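Local atomic coordinates of malonyl-CoA decarboxylase (Rhodopseudomonas palustris, PDB entry 4KSA), a protein that probably catalyses the decarboxylation of malonyl-CoA to acetyl-CoA and carbon dioxide, and can carry a magnesium ion. Residues A[361-364]-A[365-369]; A[312-315]-A[316-319]; A[108-111]-A[112-116]; A[118-121]-A[122-126]; A[8-11]-A[12-16]. All blocks are in the same frame, centred on the assembly; numbering follows the deposited sequence.

Contact 1 (A[361-364]-A[365-369]); sequences AAAY and FLQAK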
loop_
_atom_site.group_PDB
_atom_site.type_symbol
_atom_site.label_atom_id
_atom_site.label_comp_id
_atom_site.label_asym_id
_atom_site.label_seq_id
_atom_site.Cartn_x
_atom_site.Cartn_y
_atom_site.Cartn_z
ATOM N N ALA A 361 34.542 -33.241 17.271
ATOM C CA ALA A 361 33.609 -32.190 16.905
ATOM C C ALA A 361 32.667 -31.910 18.071
ATOM O O ALA A 361 32.386 -30.758 18.385
ATOM C CB ALA A 361 32.825 -32.595 15.684
ATOM N N ALA A 362 32.191 -32.966 18.721
ATOM C CA ALA A 362 31.283 -32.812 19.851
ATOM C C ALA A 362 31.891 -31.985 20.992
ATOM O O ALA A 362 31.219 -31.144 21.582
ATOM C CB ALA A 362 30.859 -34.176 20.360
ATOM N N ALA A 363 33.157 -32.221 21.314
ATOM C CA ALA A 363 33.789 -31.460 22.383
ATOM C C ALA A 363 33.934 -30.027 21.880
ATOM O O ALA A 363 33.791 -29.073 22.644
ATOM C CB ALA A 363 35.150 -32.040 22.725
ATOM N N TYR A 364 34.219 -29.887 20.589
ATOM C CA TYR A 364 34.346 -28.571 19.975
ATOM C C TYR A 364 33.039 -27.802 20.236
ATOM O O TYR A 364 33.005 -26.800 20.951
ATOM C CB TYR A 364 34.571 -28.736 18.469
ATOM C CG TYR A 364 34.528 -27.452 17.684
ATOM C CD1 TYR A 364 35.405 -26.411 17.967
ATOM C CD2 TYR A 364 33.627 -27.287 16.635
ATOM C CE1 TYR A 364 35.394 -25.231 17.224
ATOM C CE2 TYR A 364 33.607 -26.108 15.880
ATOM C CZ TYR A 364 34.496 -25.087 16.181
ATOM O OH TYR A 364 34.505 -23.939 15.426
ATOM N N PHE A 365 31.959 -28.307 19.665
ATOM C CA PHE A 365 30.661 -27.699 19.818
ATOM C C PHE A 365 30.191 -27.553 21.250
ATOM O O PHE A 365 29.754 -26.476 21.649
ATOM C CB PHE A 365 29.632 -28.502 19.034
ATOM C CG PHE A 365 29.693 -28.280 17.558
ATOM C CD1 PHE A 365 29.657 -29.355 16.680
ATOM C CD2 PHE A 365 29.725 -26.990 17.039
ATOM C CE1 PHE A 365 29.645 -29.148 15.305
ATOM C CE2 PHE A 365 29.713 -26.771 15.669
ATOM C CZ PHE A 365 29.671 -27.850 14.799
ATOM N N LEU A 366 30.273 -28.622 22.033
ATOM C CA LEU A 366 29.793 -28.558 23.405
ATOM C C LEU A 366 30.745 -28.032 24.464
ATOM O O LEU A 366 30.294 -27.568 25.514
ATOM C CB LEU A 366 29.274 -29.926 23.844
ATOM C CG LEU A 366 27.867 -30.304 23.382
ATOM C CD1 LEU A 366 27.719 -30.095 21.905
ATOM C CD2 LEU A 366 27.609 -31.748 23.721
ATOM N N GLN A 367 32.048 -28.078 24.204
ATOM C CA GLN A 367 33.021 -27.625 25.197
ATOM C C GLN A 367 33.868 -26.413 24.815
ATOM O O GLN A 367 34.197 -25.598 25.670
ATOM C CB GLN A 367 33.944 -28.789 25.578
ATOM C CG GLN A 367 33.284 -29.881 26.421
ATOM C CD GLN A 367 34.043 -31.206 26.372
ATOM O OE1 GLN A 367 35.276 -31.242 26.483
ATOM N NE2 GLN A 367 33.305 -32.304 26.215
ATOM N N ALA A 368 34.222 -26.292 23.542
ATOM C CA ALA A 368 35.042 -25.169 23.080
ATOM C C ALA A 368 34.328 -23.814 23.158
ATOM O O ALA A 368 33.333 -23.580 22.465
ATOM C CB ALA A 368 35.512 -25.426 21.646
ATOM N N LYS A 369 34.841 -22.924 24.001
ATOM C CA LYS A 369 34.249 -21.601 24.143
ATOM C C LYS A 369 35.084 -20.538 23.423
ATOM O O LYS A 369 36.184 -20.818 22.945
ATOM C CB LYS A 369 34.104 -21.250 25.625
ATOM C CG LYS A 369 33.176 -22.181 26.367
ATOM C CD LYS A 369 31.764 -22.068 25.834
ATOM C CE LYS A 369 30.848 -23.130 26.424
ATOM N NZ LYS A 369 30.950 -24.437 25.707
#

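Contact 2 (A[312-315]-A[316-319]); sequences AKWL and KRER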
loop_
_atom_site.group_PDB
_atom_site.type_symbol
_atom_site.label_atom_id
_atom_site.label_comp_id
_atom_site.label_asym_id
_atom_site.label_seq_id
_atom_site.Cartn_x
_atom_site.Cartn_y
_atom_site.Cartn_z
ATOM N N ALA A 312 38.358 -26.829 11.625
ATOM C CA ALA A 312 39.689 -27.201 11.169
ATOM C C ALA A 312 40.760 -26.451 11.958
ATOM O O ALA A 312 41.723 -27.047 12.460
ATOM C CB ALA A 312 39.835 -26.902 9.686
ATOM N N LYS A 313 40.585 -25.139 12.069
ATOM C CA LYS A 313 41.540 -24.311 12.785
ATOM C C LYS A 313 41.672 -24.790 14.221
ATOM O O LYS A 313 42.777 -24.897 14.759
ATOM C CB LYS A 313 41.095 -22.842 12.767
ATOM C CG LYS A 313 40.727 -22.292 11.381
ATOM C CD LYS A 313 40.810 -20.757 11.359
ATOM C CE LYS A 313 40.216 -20.137 10.083
ATOM N NZ LYS A 313 38.717 -20.004 10.131
ATOM N N TRP A 314 40.538 -25.083 14.840
ATOM C CA TRP A 314 40.527 -25.544 16.218
ATOM C C TRP A 314 41.248 -26.875 16.375
ATOM O O TRP A 314 42.038 -27.041 17.298
ATOM C CB TRP A 314 39.093 -25.696 16.714
ATOM C CG TRP A 314 39.001 -26.256 18.098
ATOM C CD1 TRP A 314 39.174 -25.581 19.267
ATOM C CD2 TRP A 314 38.712 -27.614 18.457
ATOM N NE1 TRP A 314 39.016 -26.432 20.337
ATOM C CE2 TRP A 314 38.737 -27.687 19.869
ATOM C CE3 TRP A 314 38.455 -28.783 17.721
ATOM C CZ2 TRP A 314 38.488 -28.875 20.564
ATOM C CZ3 TRP A 314 38.210 -29.965 18.412
ATOM C CH2 TRP A 314 38.237 -30.002 19.823
ATOM N N LEU A 315 40.958 -27.818 15.474
ATOM C CA LEU A 315 41.561 -29.156 15.502
ATOM C C LEU A 315 43.071 -29.075 15.397
ATOM O O LEU A 315 43.784 -29.835 16.043
ATOM C CB LEU A 315 41.020 -30.014 14.354
ATOM C CG LEU A 315 41.436 -31.491 14.353
ATOM C CD1 LEU A 315 40.988 -32.139 15.654
ATOM C CD2 LEU A 315 40.819 -32.213 13.152
ATOM N N LYS A 316 43.536 -28.151 14.559
ATOM C CA LYS A 316 44.959 -27.891 14.344
ATOM C C LYS A 316 45.579 -27.542 15.687
ATOM O O LYS A 316 46.539 -28.159 16.128
ATOM C CB LYS A 316 45.117 -26.709 13.386
ATOM C CG LYS A 316 46.464 -26.017 13.416
ATOM C CD LYS A 316 47.547 -26.844 12.743
ATOM C CE LYS A 316 48.837 -26.037 12.607
ATOM N NZ LYS A 316 50.029 -26.875 12.256
ATOM N N ARG A 317 45.006 -26.538 16.332
ATOM C CA ARG A 317 45.467 -26.077 17.629
ATOM C C ARG A 317 45.476 -27.211 18.656
ATOM O O ARG A 317 46.343 -27.270 19.522
ATOM C CB ARG A 317 44.545 -24.953 18.104
ATOM C CG ARG A 317 44.940 -24.274 19.404
ATOM C CD ARG A 317 43.846 -23.289 19.801
ATOM N NE ARG A 317 43.309 -22.599 18.625
ATOM C CZ ARG A 317 42.016 -22.328 18.439
ATOM N NH1 ARG A 317 41.122 -22.682 19.359
ATOM N NH2 ARG A 317 41.613 -21.733 17.318
ATOM N N GLU A 318 44.509 -28.110 18.555
ATOM C CA GLU A 318 44.400 -29.212 19.500
ATOM C C GLU A 318 45.492 -30.248 19.268
ATOM O O GLU A 318 45.967 -30.896 20.203
ATOM C CB GLU A 318 43.024 -29.865 19.373
ATOM C CG GLU A 318 42.577 -30.625 20.606
ATOM C CD GLU A 318 42.614 -29.767 21.851
ATOM O OE1 GLU A 318 42.190 -28.595 21.767
ATOM O OE2 GLU A 318 43.055 -30.261 22.912
ATOM N N ARG A 319 45.881 -30.407 18.012
ATOM C CA ARG A 319 46.917 -31.356 17.665
ATOM C C ARG A 319 48.266 -30.790 18.069
ATOM O O ARG A 319 49.008 -31.425 18.832
ATOM C CB ARG A 319 46.885 -31.651 16.164
ATOM C CG ARG A 319 45.699 -32.514 15.743
ATOM C CD ARG A 319 46.111 -33.550 14.706
ATOM N NE ARG A 319 45.935 -33.091 13.335
ATOM C CZ ARG A 319 46.474 -33.690 12.276
ATOM N NH1 ARG A 319 46.255 -33.214 11.060
ATOM N NH2 ARG A 319 47.252 -34.752 12.434
#

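Contact 3 (A[108-111]-A[112-116]); sequences TGEL and LRAAE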
loop_
_atom_site.group_PDB
_atom_site.type_symbol
_atom_site.label_atom_id
_atom_site.label_comp_id
_atom_site.label_asym_id
_atom_site.label_seq_id
_atom_site.Cartn_x
_atom_site.Cartn_y
_atom_site.Cartn_z
ATOM N N THR A 108 28.689 13.975 37.350
ATOM C CA THR A 108 28.684 12.774 36.531
ATOM C C THR A 108 27.997 13.085 35.215
ATOM O O THR A 108 28.204 12.391 34.220
ATOM C CB THR A 108 27.964 11.599 37.226
ATOM O OG1 THR A 108 26.585 11.919 37.399
ATOM C CG2 THR A 108 28.578 11.324 38.588
ATOM N N GLY A 109 27.184 14.134 35.209
ATOM C CA GLY A 109 26.507 14.509 33.987
ATOM C C GLY A 109 27.532 15.080 33.032
ATOM O O GLY A 109 27.564 14.735 31.855
ATOM N N GLU A 110 28.382 15.960 33.555
ATOM C CA GLU A 110 29.432 16.610 32.771
ATOM C C GLU A 110 30.525 15.619 32.378
ATOM O O GLU A 110 31.082 15.695 31.279
ATOM C CB GLU A 110 30.028 17.758 33.581
ATOM C CG GLU A 110 31.333 18.302 33.048
ATOM C CD GLU A 110 31.185 18.928 31.687
ATOM O OE1 GLU A 110 30.993 18.180 30.704
ATOM O OE2 GLU A 110 31.256 20.173 31.602
ATOM N N LEU A 111 30.840 14.701 33.283
ATOM C CA LEU A 111 31.839 13.679 33.001
ATOM C C LEU A 111 31.392 12.923 31.741
ATOM O O LEU A 111 32.165 12.760 30.791
ATOM C CB LEU A 111 31.936 12.704 34.165
ATOM C CG LEU A 111 33.318 12.441 34.732
ATOM C CD1 LEU A 111 33.180 11.340 35.762
ATOM C CD2 LEU A 111 34.289 12.035 33.633
ATOM N N LEU A 112 30.134 12.478 31.742
ATOM C CA LEU A 112 29.543 11.764 30.614
ATOM C C LEU A 112 29.611 12.633 29.360
ATOM O O LEU A 112 29.873 12.143 28.277
ATOM C CB LEU A 112 28.086 11.397 30.931
ATOM C CG LEU A 112 27.135 10.899 29.831
ATOM C CD1 LEU A 112 27.654 9.612 29.217
ATOM C CD2 LEU A 112 25.738 10.688 30.428
ATOM N N ARG A 113 29.376 13.923 29.509
ATOM C CA ARG A 113 29.447 14.828 28.373
ATOM C C ARG A 113 30.913 14.914 27.919
ATOM O O ARG A 113 31.227 14.783 26.741
ATOM C CB ARG A 113 28.910 16.205 28.803
ATOM C CG ARG A 113 29.364 17.405 27.987
ATOM C CD ARG A 113 28.634 17.491 26.678
ATOM N NE ARG A 113 29.086 18.621 25.859
ATOM C CZ ARG A 113 28.610 18.890 24.642
ATOM N NH1 ARG A 113 27.669 18.107 24.114
ATOM N NH2 ARG A 113 29.077 19.931 23.952
ATOM N N ALA A 114 31.808 15.110 28.881
ATOM C CA ALA A 114 33.229 15.234 28.622
ATOM C C ALA A 114 33.871 14.012 27.962
ATOM O O ALA A 114 34.791 14.159 27.159
ATOM C CB ALA A 114 33.954 15.549 29.924
ATOM N N ALA A 115 33.396 12.815 28.285
ATOM C CA ALA A 115 34.008 11.621 27.734
ATOM C C ALA A 115 33.644 11.293 26.298
ATOM O O ALA A 115 34.384 10.595 25.616
ATOM C CB ALA A 115 33.699 10.436 28.612
ATOM N N GLU A 116 32.509 11.787 25.828
ATOM C CA GLU A 116 32.083 11.487 24.468
ATOM C C GLU A 116 32.955 12.174 23.435
ATOM O O GLU A 116 33.028 13.401 23.385
ATOM C CB GLU A 116 30.629 11.904 24.259
ATOM C CG GLU A 116 30.111 11.646 22.853
ATOM C CD GLU A 116 28.698 12.161 22.638
ATOM O OE1 GLU A 116 27.780 11.693 23.344
ATOM O OE2 GLU A 116 28.511 13.035 21.764
#

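Contact 4 (A[118-121]-A[122-126]); sequences RRQE and LIRRL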
loop_
_atom_site.group_PDB
_atom_site.type_symbol
_atom_site.label_atom_id
_atom_site.label_comp_id
_atom_site.label_asym_id
_atom_site.label_seq_id
_atom_site.Cartn_x
_atom_site.Cartn_y
_atom_site.Cartn_z
ATOM N N ARG A 118 34.354 13.643 19.879
ATOM C CA ARG A 118 33.728 14.442 18.845
ATOM C C ARG A 118 33.348 13.630 17.604
ATOM O O ARG A 118 32.614 14.122 16.738
ATOM C CB ARG A 118 34.659 15.584 18.451
ATOM C CG ARG A 118 35.034 16.478 19.607
ATOM C CD ARG A 118 35.577 17.794 19.075
ATOM N NE ARG A 118 36.840 17.610 18.364
ATOM C CZ ARG A 118 37.233 18.377 17.349
ATOM N NH1 ARG A 118 36.458 19.382 16.932
ATOM N NH2 ARG A 118 38.392 18.130 16.739
ATOM N N ARG A 119 33.861 12.404 17.518
ATOM C CA ARG A 119 33.583 11.505 16.400
ATOM C C ARG A 119 32.086 11.275 16.281
ATOM O O ARG A 119 31.516 11.285 15.193
ATOM C CB ARG A 119 34.217 10.136 16.629
ATOM C CG ARG A 119 35.713 10.081 16.613
ATOM C CD ARG A 119 36.181 8.646 16.403
ATOM N NE ARG A 119 36.196 7.896 17.647
ATOM C CZ ARG A 119 36.986 8.191 18.661
ATOM N NH1 ARG A 119 36.947 7.470 19.764
ATOM N NH2 ARG A 119 37.819 9.208 18.557
ATOM N N GLN A 120 31.460 11.028 17.421
ATOM C CA GLN A 120 30.041 10.774 17.468
ATOM C C GLN A 120 29.201 11.893 16.837
ATOM O O GLN A 120 28.412 11.652 15.918
ATOM C CB GLN A 120 29.631 10.568 18.913
ATOM C CG GLN A 120 30.532 9.608 19.650
ATOM C CD GLN A 120 29.753 8.657 20.525
ATOM O OE1 GLN A 120 28.557 8.865 20.783
ATOM N NE2 GLN A 120 30.420 7.608 20.998
ATOM N N GLU A 121 29.364 13.112 17.332
ATOM C CA GLU A 121 28.606 14.220 16.801
ATOM C C GLU A 121 28.858 14.359 15.304
ATOM O O GLU A 121 27.948 14.715 14.553
ATOM C CB GLU A 121 28.986 15.509 17.534
ATOM C CG GLU A 121 28.112 16.711 17.182
ATOM C CD GLU A 121 26.625 16.393 17.318
ATOM O OE1 GLU A 121 26.252 15.657 18.272
ATOM O OE2 GLU A 121 25.836 16.886 16.478
ATOM N N LEU A 122 30.088 14.076 14.874
ATOM C CA LEU A 122 30.451 14.166 13.463
ATOM C C LEU A 122 29.717 13.113 12.614
ATOM O O LEU A 122 29.261 13.403 11.490
ATOM C CB LEU A 122 31.960 13.974 13.279
ATOM C CG LEU A 122 32.391 13.951 11.806
ATOM C CD1 LEU A 122 32.044 15.315 11.178
ATOM C CD2 LEU A 122 33.881 13.617 11.677
ATOM N N ILE A 123 29.631 11.885 13.137
ATOM C CA ILE A 123 28.944 10.818 12.429
ATOM C C ILE A 123 27.438 11.123 12.415
ATOM O O ILE A 123 26.779 11.004 11.367
ATOM C CB ILE A 123 29.245 9.433 13.081
ATOM C CG1 ILE A 123 30.743 9.124 12.954
ATOM C CG2 ILE A 123 28.478 8.322 12.381
ATOM C CD1 ILE A 123 31.173 7.816 13.618
ATOM N N ARG A 124 26.902 11.537 13.567
ATOM C CA ARG A 124 25.472 11.860 13.666
ATOM C C ARG A 124 25.073 12.895 12.651
ATOM O O ARG A 124 23.987 12.813 12.073
ATOM C CB ARG A 124 25.088 12.368 15.053
ATOM C CG ARG A 124 24.883 11.258 16.054
ATOM C CD ARG A 124 24.205 11.777 17.298
ATOM N NE ARG A 124 25.112 12.581 18.098
ATOM C CZ ARG A 124 25.821 12.102 19.112
ATOM N NH1 ARG A 124 25.708 10.829 19.453
ATOM N NH2 ARG A 124 26.662 12.891 19.759
ATOM N N ARG A 125 25.944 13.868 12.421
ATOM C CA ARG A 125 25.638 14.903 11.457
ATOM C C ARG A 125 25.774 14.411 10.030
ATOM O O ARG A 125 24.970 14.769 9.176
ATOM C CB ARG A 125 26.529 16.113 11.698
ATOM C CG ARG A 125 26.288 16.716 13.059
ATOM C CD ARG A 125 26.883 18.103 13.195
ATOM N NE ARG A 125 26.624 18.612 14.537
ATOM C CZ ARG A 125 26.632 19.898 14.878
ATOM N NH1 ARG A 125 26.904 20.841 13.975
ATOM N NH2 ARG A 125 26.310 20.243 16.120
ATOM N N LEU A 126 26.777 13.583 9.764
ATOM C CA LEU A 126 26.989 13.057 8.418
ATOM C C LEU A 126 25.841 12.167 8.009
ATOM O O LEU A 126 25.635 11.907 6.833
ATOM C CB LEU A 126 28.275 12.247 8.361
ATOM C CG LEU A 126 29.569 13.036 8.500
ATOM C CD1 LEU A 126 30.740 12.077 8.492
ATOM C CD2 LEU A 126 29.677 14.037 7.346
#

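Contact 5 (A[8-11]-A[12-16]); sequences SEFL and GGLFN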
loop_
_atom_site.group_PDB
_atom_site.type_symbol
_atom_site.label_atom_id
_atom_site.label_comp_id
_atom_site.label_asym_id
_atom_site.label_seq_id
_atom_site.Cartn_x
_atom_site.Cartn_y
_atom_site.Cartn_z
ATOM N N SER A 8 1.331 -2.966 11.861
ATOM C CA SER A 8 2.034 -3.506 10.704
ATOM C C SER A 8 1.529 -2.799 9.453
ATOM O O SER A 8 2.303 -2.494 8.545
ATOM C CB SER A 8 1.803 -5.011 10.611
ATOM O OG SER A 8 2.215 -5.632 11.817
ATOM N N GLU A 9 0.223 -2.546 9.419
ATOM C CA GLU A 9 -0.390 -1.830 8.307
ATOM C C GLU A 9 0.326 -0.485 8.291
ATOM O O GLU A 9 0.952 -0.111 7.295
ATOM C CB GLU A 9 -1.889 -1.609 8.561
ATOM C CG GLU A 9 -2.759 -2.858 8.420
ATOM C CD GLU A 9 -4.152 -2.699 9.049
ATOM O OE1 GLU A 9 -4.778 -1.626 8.883
ATOM O OE2 GLU A 9 -4.627 -3.661 9.699
ATOM N N PHE A 10 0.252 0.219 9.421
ATOM C CA PHE A 10 0.882 1.520 9.560
ATOM C C PHE A 10 2.359 1.519 9.187
ATOM O O PHE A 10 2.762 2.239 8.278
ATOM C CB PHE A 10 0.735 2.050 10.979
ATOM C CG PHE A 10 1.150 3.483 11.111
ATOM C CD1 PHE A 10 0.393 4.492 10.518
ATOM C CD2 PHE A 10 2.325 3.826 11.774
ATOM C CE1 PHE A 10 0.799 5.823 10.577
ATOM C CE2 PHE A 10 2.743 5.156 11.841
ATOM C CZ PHE A 10 1.978 6.157 11.240
ATOM N N LEU A 11 3.169 0.724 9.881
ATOM C CA LEU A 11 4.600 0.666 9.579
ATOM C C LEU A 11 4.892 0.365 8.104
ATOM O O LEU A 11 5.763 0.992 7.497
ATOM C CB LEU A 11 5.306 -0.365 10.473
ATOM C CG LEU A 11 5.513 0.029 11.945
ATOM C CD1 LEU A 11 6.221 -1.102 12.678
ATOM C CD2 LEU A 11 6.329 1.319 12.032
ATOM N N GLY A 12 4.167 -0.590 7.527
ATOM C CA GLY A 12 4.381 -0.917 6.130
ATOM C C GLY A 12 4.195 0.323 5.282
ATOM O O GLY A 12 5.030 0.630 4.417
ATOM N N GLY A 13 3.103 1.044 5.552
ATOM C CA GLY A 13 2.798 2.265 4.820
ATOM C C GLY A 13 3.890 3.322 4.879
ATOM O O GLY A 13 4.424 3.731 3.845
ATOM N N LEU A 14 4.217 3.766 6.092
ATOM C CA LEU A 14 5.250 4.773 6.301
ATOM C C LEU A 14 6.541 4.363 5.625
ATOM O O LEU A 14 7.214 5.181 5.010
ATOM C CB LEU A 14 5.516 4.971 7.797
ATOM C CG LEU A 14 5.070 6.278 8.446
ATOM C CD1 LEU A 14 3.572 6.477 8.242
ATOM C CD2 LEU A 14 5.408 6.243 9.914
ATOM N N PHE A 15 6.890 3.089 5.751
ATOM C CA PHE A 15 8.110 2.590 5.142
ATOM C C PHE A 15 8.068 2.752 3.630
ATOM O O PHE A 15 9.081 3.087 3.025
ATOM C CB PHE A 15 8.350 1.121 5.520
ATOM C CG PHE A 15 8.803 0.920 6.951
ATOM C CD1 PHE A 15 9.343 1.987 7.690
ATOM C CD2 PHE A 15 8.700 -0.333 7.562
ATOM C CE1 PHE A 15 9.767 1.809 9.011
ATOM C CE2 PHE A 15 9.123 -0.519 8.885
ATOM C CZ PHE A 15 9.656 0.557 9.607
ATOM N N ASN A 16 6.902 2.536 3.024
ATOM C CA ASN A 16 6.756 2.674 1.572
ATOM C C ASN A 16 7.029 4.106 1.130
ATOM O O ASN A 16 7.558 4.347 0.050
ATOM C CB ASN A 16 5.347 2.259 1.132
ATOM C CG ASN A 16 5.030 0.802 1.470
ATOM O OD1 ASN A 16 3.972 0.282 1.103
ATOM N ND2 ASN A 16 5.948 0.142 2.175
#

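Contact 1 (A[361-364]-A[365-369])
Tyr364 sets its ring between Phe365 and Ala368 as helix 347-367 comes to its end. With CG anti to the backbone N (chi1 172°) and beside the carbonyl carbon, the side chain is carried out between the Phe365 ring and Ala368. Its CB is close to the peptide nitrogen of Phe365 simply because the residues are consecutive, and beyond it the two ring flanks part company. On one flank CD1 reaches the methyl of Ala368, 3.8 Å from Ala368 CB. On the other, Tyr364 CD2 sits over one face of the Phe365 ring toward its rim, 3.9 Å from Phe365 CD2, and Tyr364 CE2 follows at 4.0 Å from Phe365 CE2. The ring planes meet obliquely, at 47°. At the tip, Tyr364 OH makes a weak hydrogen bond to Asp377, so the hydroxyl of this buried ring has a polar partner, though a weak one.

Ala361 and Ala362 are buried, and their small size suits close neighbours: Leu393 and Phe311 lie against Ala361, Val444 against Ala362. Ala363 O accepts from both Gln367 N and Ala368 N, the latter at 3.0 Å, as Ala368 leaves helical geometry. Beside this turn the Gln367 amide lies along Ala363, with Gln367 OE1 3.8 Å from Ala363 CB. Lys369 curls back, its NZ weakly bonded to the carbonyl oxygens of Leu366 and Gln367, where its charge probably suits the negative end of the helix.

Around this turn, Phe365 packs on strands 389-394 and 411-416, and Tyr364 meets the rings of Phe311 and Trp314 on helix 311-320.

Contact 2 (A[312-315]-A[316-319])
The indole of Trp314 has the guanidinium of Arg317 at its edge, near the ring plane, with Arg317 NH1 3.5 Å from Trp314 CD1. The two planes stand 85° apart, and the guanidinium turns one of its own faces to the backbone, where Trp314 CA lies 4.0 Å above it toward the rim. A bend at chi3 (-39°) folds the otherwise extended arginine back to this position. The Glu318 carboxylate runs alongside the indole in the same direction, its plane 33° from the ring, and Glu318 OE1 comes obliquely to 3.9 Å from Trp314 CZ2. This is van der Waals contact; the polar engagement of Glu318 is through OE2, which is hydrogen-bonded to Ser324.

Underneath, bonds from residue i+4 to residue i hold the helix, among them Glu318 N to Trp314 O at 3.0 Å. Were Trp314 replaced by an alanine, a gap would probably open beside Tyr364 and Ala368, and the Arg317 head would lose the indole edge that limits its swing.

Lys316 reaches forward to a salt bridge with Asp320, while Leu315 turns inward onto Leu338 and His408. With Trp314 and Leu315 toward the protein, Lys313, Lys316 and Arg317 exposed, and Glu318 and Arg319 at the margins, tied to Ser324 and Asp339, this is a partly amphipathic helix at the surface of the C-terminal domain, which belongs to the acetyltransferase clan.

Contact 3 (A[108-111]-A[112-116])
The N-H groups of Leu112 to Ala115 each reach back four residues, to the carbonyls of Thr108 to Leu111, but the bonds differ in direction: Leu112 N approaches Thr108 O from 43° out of the carbonyl plane, at 3.1 Å, whereas Ala115 N meets Leu111 O nearly along the C=O axis, at 2.8 Å.

Among the side chains, Glu110 and Arg113 make the closest meeting. A bend at chi2 (64°) brings the carboxylate of Glu110 back over the next turn, where it lies against the aliphatic part of the arginine: Glu110 OE1 is 3.3 Å from Arg113 CG and 3.4 Å from Arg113 CB. The charged head of Arg113 carries on outward, leaving its NE 5.2 Å from Glu110 OE1, so opposite charges are neighbours without forming a salt bridge. Both residues are exposed, and long charged side chains suit such a flank.

Ala114 and Ala115 are small where the helix lies close to its neighbours. Ala114 CB rests 3.2 Å from Glu110 O, adding almost no bulk beyond the helix itself, and it faces Leu92 of helix 89-101. Leu111 packs on Ile96 of that same helix and also on Leu92 of the second subunit. Leu112, whose side chain is about 7 Å from a bound magnesium ion, meets Pro117 of the second subunit, and Ala115 touches Leu112 of that subunit. Helix 105-115 thus packs against both helix 89-101 of its own chain and the second subunit.

Contact 4 (A[118-121]-A[122-126])
Glu121 holds two arginines of the following turn, one with each carboxylate oxygen. In the salt bridge to Arg124 the guanidinium comes side-on and gives two nitrogens to a single atom: Glu121 OE1 is 3.2 Å from Arg124 NH2 and 3.3 Å from Arg124 NE. It lies exactly in the guanidinium plane, while both donors approach from the same face of the carboxylate. Arg125 arrives differently. Its NE points almost straight (171°) at the anti lone pair of Glu121 OE2, 2.7 Å away, with Arg125 NH2 adding a weak bond, and the two flat groups are nearly perpendicular. Glutamate can serve both because chi2 bends (51°), laying the carboxylate along the helix toward the later turn.

Packing adds to the charges. One face of the Arg124 guanidinium lies over the peptide between Gln120 and Glu121, with Gln120 C 4.0 Å from the guanidinium plane of Arg124. Ile123 turns the other way, onto Phe160 and Leu163 of helix 154-167.

Backbone bonds complete the turn, as from Arg124 N to Gln120 O at 2.8 Å.

Asp159 holds Arg119 by a salt bridge and Gln120 by a hydrogen bond, the latter's side chain being about 5 Å from a bound magnesium ion and about 4 Å from the metal-binding His162. With a leucine in place of Glu121, Arg125 would probably be left without its carboxylate mate, and Arg124 would lose one carboxylate partner while keeping Glu116.

Since Glu116 also pairs with Arg124, positive and negative groups alternate here, which probably stabilises the ionised state of Glu121 and fixes the rotation of both guanidinium groups.

Contact 5 (A[8-11]-A[12-16])
Phe10 lays the far end of its ring against the forked tip of Leu14, one turn on. Phe10 CZ is 3.4 Å from Leu14 CD1, and Phe10 CE2 is 3.5 Å from Leu14 CD2, so both methyls touch the aromatic rim obliquely. The ring gets there because its CG is anti to the backbone N (chi1 -170°), throwing it out beside the next turn. A branched leucine suits the spot, offering two methyls to one ring end.

Leu11 and Phe15 repeat the spacing, side by side and pointing the same way, with Leu11 CB 4.1 Å from Phe15 CE2. The carbonyl oxygen of Leu11 lies over one face of the Phe15 ring while also accepting the N-H of Phe15, at 3.0 Å from Phe15 N. Gly12 and Gly13, between these pairs, present bare backbone.

Phe15 stands edge-to-face with Phe172 of its own chain. From the second subunit, His221 packs on Leu14, Asp226 on Phe10, and Pro222 on both Leu11 and Phe15. Two overlapping i to i+4 apolar pairs on one flank, with Glu9, Gly12, Gly13 and Asn16 on the more exposed flank, make helix 6-22 an amphipathic helix whose apolar side packs against both its own chain and the second subunit.

Overall arrangement
All five contacts are local, made about one turn apart along a helix. Contacts 1 and 2 touch in the C-terminal domain, where Tyr364 and Trp314 join helix 347-367 to helix 311-320. Contact 2 alone is a surface contact, with charged ends; contacts 1, 3, 4 and 5 are partly buried, contact 1 mostly aromatic and apolar. Contacts 3 and 4 belong to consecutive helices of the N-terminal domain, joined by the Glu116-Arg124 salt bridge, and their centres are about 42 to 46 Å from those of contacts 1 and 2. Contact 4 alone has a salt-bridge network between its segments. Contacts 3 and 5 both reach the second subunit, chiefly with apolar side chains, though their centres are about 38 Å apart.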